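TRAP-type C4-dicarboxylate:H+ symport system substrate-binding component DctP (Shewanella oneidensis, PDB 4MX6) binds succinate, and probably other C4-dicarboxylates, in the periplasm and probably delivers them to a TRAP-type, proton-coupled membrane transporter. Local coordinates at residues Pro36-Ala46 with Tyr70-Phe81. Sequence-based numbering, arbitrary orientation.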
loop_
_atom_site.group_PDB
_atom_site.type_symbol
_atom_site.label_atom_id
_atom_site.label_comp_id
_atom_site.label_asym_id
_atom_site.label_seq_id
_atom_site.Cartn_x
_atom_site.Cartn_y
_atom_site.Cartn_z
ATOM N N PRO A 36 22.699 9.783 20.823
ATOM C CA PRO A 36 21.302 10.115 20.529
ATOM C C PRO A 36 20.484 8.839 20.513
ATOM O O PRO A 36 21.030 7.771 20.210
ATOM C CB PRO A 36 21.364 10.711 19.118
ATOM C CG PRO A 36 22.799 11.107 18.922
ATOM C CD PRO A 36 23.601 10.138 19.716
ATOM N N VAL A 37 19.207 8.935 20.844
ATOM C CA VAL A 37 18.331 7.784 20.750
ATOM C C VAL A 37 18.147 7.455 19.269
ATOM O O VAL A 37 17.793 8.318 18.462
ATOM C CB VAL A 37 16.979 8.048 21.443
ATOM C CG1 VAL A 37 16.004 6.921 21.176
ATOM C CG2 VAL A 37 17.186 8.213 22.944
ATOM N N GLU A 38 18.436 6.210 18.904
ATOM C CA GLU A 38 18.246 5.775 17.526
ATOM C C GLU A 38 16.820 5.311 17.303
ATOM O O GLU A 38 16.313 4.437 18.012
ATOM C CB GLU A 38 19.214 4.651 17.157
ATOM C CG GLU A 38 19.084 4.194 15.695
ATOM C CD GLU A 38 19.977 3.020 15.348
ATOM O OE1 GLU A 38 20.489 2.365 16.281
ATOM O OE2 GLU A 38 20.183 2.755 14.141
ATOM N N ILE A 39 16.190 5.914 16.305
ATOM C CA ILE A 39 14.868 5.541 15.844
ATOM C C ILE A 39 15.029 4.809 14.516
ATOM O O ILE A 39 15.600 5.358 13.584
ATOM C CB ILE A 39 14.019 6.803 15.617
ATOM C CG1 ILE A 39 13.727 7.518 16.937
ATOM C CG2 ILE A 39 12.729 6.450 14.932
ATOM C CD1 ILE A 39 13.080 8.877 16.746
ATOM N N LYS A 40 14.575 3.560 14.442
ATOM C CA LYS A 40 14.666 2.792 13.199
ATOM C C LYS A 40 13.338 2.808 12.448
ATOM O O LYS A 40 12.281 2.634 13.061
ATOM C CB LYS A 40 15.073 1.351 13.491
ATOM C CG LYS A 40 16.423 1.230 14.145
ATOM C CD LYS A 40 16.843 -0.224 14.335
ATOM C CE LYS A 40 18.091 -0.323 15.195
ATOM N NZ LYS A 40 18.607 -1.701 15.275
ATOM N N PHE A 41 13.418 3.027 11.131
ATOM C CA PHE A 41 12.261 3.047 10.232
ATOM C C PHE A 41 12.593 2.062 9.121
ATOM O O PHE A 41 13.524 2.295 8.341
ATOM C CB PHE A 41 12.075 4.456 9.673
ATOM C CG PHE A 41 10.743 4.702 8.983
ATOM C CD1 PHE A 41 10.099 3.743 8.217
ATOM C CD2 PHE A 41 10.147 5.927 9.104
ATOM C CE1 PHE A 41 8.885 4.018 7.608
ATOM C CE2 PHE A 41 8.935 6.199 8.502
ATOM C CZ PHE A 41 8.321 5.245 7.740
ATOM N N SER A 42 11.883 0.942 9.056
ATOM C CA SER A 42 12.116 -0.018 7.984
ATOM C C SER A 42 10.944 -0.050 7.027
ATOM O O SER A 42 9.808 0.203 7.414
ATOM C CB SER A 42 12.402 -1.419 8.536
ATOM O OG SER A 42 11.304 -1.977 9.241
ATOM N N HIS A 43 11.231 -0.378 5.775
ATOM C CA HIS A 43 10.197 -0.585 4.782
ATOM C C HIS A 43 10.697 -1.481 3.652
ATOM O O HIS A 43 11.880 -1.868 3.617
ATOM C CB HIS A 43 9.665 0.768 4.283
ATOM C CG HIS A 43 10.650 1.584 3.508
ATOM N ND1 HIS A 43 10.935 1.313 2.188
ATOM C CD2 HIS A 43 11.395 2.664 3.856
ATOM C CE1 HIS A 43 11.813 2.203 1.757
ATOM N NE2 HIS A 43 12.112 3.028 2.747
ATOM N N VAL A 44 9.791 -1.812 2.736
ATOM C CA VAL A 44 10.054 -2.820 1.713
ATOM C C VAL A 44 10.246 -2.253 0.312
ATOM O O VAL A 44 10.466 -3.012 -0.626
ATOM C CB VAL A 44 8.931 -3.896 1.684
ATOM C CG1 VAL A 44 8.779 -4.502 3.059
ATOM C CG2 VAL A 44 7.602 -3.342 1.169
ATOM N N VAL A 45 10.108 -0.944 0.131
ATOM C CA VAL A 45 10.196 -0.365 -1.206
ATOM C C VAL A 45 11.568 0.225 -1.530
ATOM O O VAL A 45 12.439 0.342 -0.679
ATOM C CB VAL A 45 9.072 0.664 -1.476
ATOM C CG1 VAL A 45 7.702 -0.005 -1.320
ATOM C CG2 VAL A 45 9.180 1.901 -0.589
ATOM N N ALA A 46 11.746 0.581 -2.798
ATOM C CA ALA A 46 12.946 1.286 -3.228
ATOM C C ALA A 46 12.990 2.691 -2.616
ATOM O O ALA A 46 11.976 3.246 -2.207
ATOM C CB ALA A 46 12.997 1.365 -4.740
ATOM N N TYR A 70 17.979 12.705 18.904
ATOM C CA TYR A 70 17.416 11.578 18.177
ATOM C C TYR A 70 18.048 11.510 16.801
ATOM O O TYR A 70 18.395 12.533 16.212
ATOM C CB TYR A 70 15.888 11.716 18.031
ATOM C CG TYR A 70 15.173 11.640 19.352
ATOM C CD1 TYR A 70 14.984 12.776 20.133
ATOM C CD2 TYR A 70 14.726 10.425 19.844
ATOM C CE1 TYR A 70 14.360 12.707 21.360
ATOM C CE2 TYR A 70 14.104 10.343 21.061
ATOM C CZ TYR A 70 13.919 11.486 21.819
ATOM O OH TYR A 70 13.295 11.417 23.045
ATOM N N THR A 71 18.194 10.294 16.292
ATOM C CA THR A 71 18.605 10.080 14.915
ATOM C C THR A 71 17.687 9.024 14.329
ATOM O O THR A 71 17.221 8.156 15.058
ATOM C CB THR A 71 20.071 9.615 14.821
ATOM O OG1 THR A 71 20.468 9.566 13.449
ATOM C CG2 THR A 71 20.253 8.249 15.462
ATOM N N VAL A 72 17.419 9.105 13.028
ATOM C CA VAL A 72 16.559 8.135 12.363
ATOM C C VAL A 72 17.386 7.321 11.373
ATOM O O VAL A 72 18.018 7.894 10.494
ATOM C CB VAL A 72 15.406 8.821 11.599
ATOM C CG1 VAL A 72 14.498 7.775 10.957
ATOM C CG2 VAL A 72 14.601 9.712 12.515
ATOM N N SER A 73 17.396 5.999 11.539
ATOM C CA SER A 73 18.018 5.094 10.584
ATOM C C SER A 73 16.935 4.498 9.701
ATOM O O SER A 73 15.968 3.931 10.205
ATOM C CB SER A 73 18.784 3.985 11.304
ATOM O OG SER A 73 19.835 4.534 12.074
ATOM N N VAL A 74 17.110 4.631 8.392
ATOM C CA VAL A 74 16.121 4.162 7.432
ATOM C C VAL A 74 16.658 2.940 6.696
ATOM O O VAL A 74 17.777 2.946 6.191
ATOM C CB VAL A 74 15.768 5.277 6.419
ATOM C CG1 VAL A 74 14.807 4.771 5.357
ATOM C CG2 VAL A 74 15.170 6.487 7.136
ATOM N N PHE A 75 15.822 1.900 6.606
ATOM C CA PHE A 75 16.206 0.621 6.019
ATOM C C PHE A 75 15.216 0.265 4.919
ATOM O O PHE A 75 14.159 -0.308 5.197
ATOM C CB PHE A 75 16.213 -0.475 7.094
ATOM C CG PHE A 75 17.108 -0.169 8.261
ATOM C CD1 PHE A 75 16.629 0.545 9.352
ATOM C CD2 PHE A 75 18.424 -0.597 8.280
ATOM C CE1 PHE A 75 17.448 0.833 10.425
ATOM C CE2 PHE A 75 19.249 -0.302 9.364
ATOM C CZ PHE A 75 18.750 0.410 10.425
ATOM N N PRO A 76 15.524 0.619 3.659
ATOM C CA PRO A 76 14.606 0.355 2.546
ATOM C C PRO A 76 14.743 -1.081 2.035
ATOM O O PRO A 76 15.610 -1.832 2.507
ATOM C CB PRO A 76 15.101 1.332 1.477
ATOM C CG PRO A 76 16.597 1.348 1.692
ATOM C CD PRO A 76 16.753 1.303 3.204
ATOM N N ASN A 77 13.898 -1.458 1.083
ATOM C CA ASN A 77 14.105 -2.689 0.314
ATOM C C ASN A 77 14.151 -3.963 1.152
ATOM O O ASN A 77 14.820 -4.921 0.767
ATOM C CB ASN A 77 15.436 -2.623 -0.455
ATOM C CG ASN A 77 15.452 -1.569 -1.514
ATOM O OD1 ASN A 77 14.590 -1.559 -2.382
ATOM N ND2 ASN A 77 16.456 -0.686 -1.476
ATOM N N SER A 78 13.443 -3.981 2.273
ATOM C CA SER A 78 13.396 -5.153 3.147
ATOM C C SER A 78 14.776 -5.509 3.714
ATOM O O SER A 78 15.007 -6.645 4.136
ATOM C CB SER A 78 12.802 -6.381 2.425
ATOM O OG SER A 78 11.495 -6.130 1.939
ATOM N N GLN A 79 15.688 -4.544 3.754
ATOM C CA GLN A 79 17.056 -4.834 4.186
ATOM C C GLN A 79 17.133 -5.163 5.681
ATOM O O GLN A 79 18.040 -5.869 6.107
ATOM C CB GLN A 79 17.994 -3.675 3.836
ATOM C CG GLN A 79 18.205 -3.475 2.334
ATOM C CD GLN A 79 18.823 -2.122 2.001
ATOM O OE1 GLN A 79 19.260 -1.390 2.895
ATOM N NE2 GLN A 79 18.849 -1.776 0.710
ATOM N N LEU A 80 16.199 -4.643 6.473
ATOM C CA LEU A 80 16.150 -4.970 7.898
ATOM C C LEU A 80 14.983 -5.919 8.207
ATOM O O LEU A 80 15.205 -7.035 8.674
ATOM C CB LEU A 80 16.072 -3.706 8.754
ATOM C CG LEU A 80 16.211 -3.935 10.265
ATOM C CD1 LEU A 80 17.594 -4.484 10.612
ATOM C CD2 LEU A 80 15.929 -2.645 11.014
ATOM N N PHE A 81 13.759 -5.464 7.953
ATOM C CA PHE A 81 12.564 -6.293 8.093
ATOM C C PHE A 81 11.758 -6.228 6.804
ATOM O O PHE A 81 11.728 -5.198 6.115
ATOM C CB PHE A 81 11.726 -5.855 9.300
ATOM C CG PHE A 81 12.470 -5.975 10.589
ATOM C CD1 PHE A 81 12.861 -7.216 11.053
ATOM C CD2 PHE A 81 12.820 -4.851 11.317
ATOM C CE1 PHE A 81 13.578 -7.337 12.227
ATOM C CE2 PHE A 81 13.533 -4.970 12.496
ATOM C CZ PHE A 81 13.913 -6.208 12.945
HETATM O O HOH W 1 9.938 -3.097 6.985
HETATM O O HOH W 2 11.399 -5.554 -0.615
#
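V37, I39, F41 and H43 pair through their backbones with T71, S73 and F75, forming six hydrogen bonds in parallel register; that from I39 N to T71 O, 2.8 Å, is nearly straight at 170°. Beyond the strands the pairing turns irregular: S78 N, inside the type I' turn P76-Q79, reaches a lone pair of H43 O, while N77 N meets V45 O at 2.9 Å from above the carbonyl plane. Among side chains, S73 OG donates to E38 OE2 (2.7 Å) on the anti side of the carboxylate; E38 gets there by standing extended, CG anti to its backbone N (chi1 -178°). A water adds a link between V44 O and S78 OG. The H43 imidazole lies with one face over P76, whose CA sits 3.7 Å from the ring centroid in a CH-pi contact, and V45 N, in the ring plane, donates to ND1, which should fix the ring's rotation. On the sheet face of V37, I39 and Y70, V37 CB and I39 CD1 pack on Y70 CD2, at 3.6 and 3.8 Å, and the Y70 side chain also touches V62 of helix 50-65; on the other face the K40 methylenes cross the F75 ring near CE1. Strand 37-42, helix 50-65 and strand 70-75 form a beta-alpha-beta unit of the periplasmic binding protein fold, and the loop after its first strand brings V45 to the bound succinate.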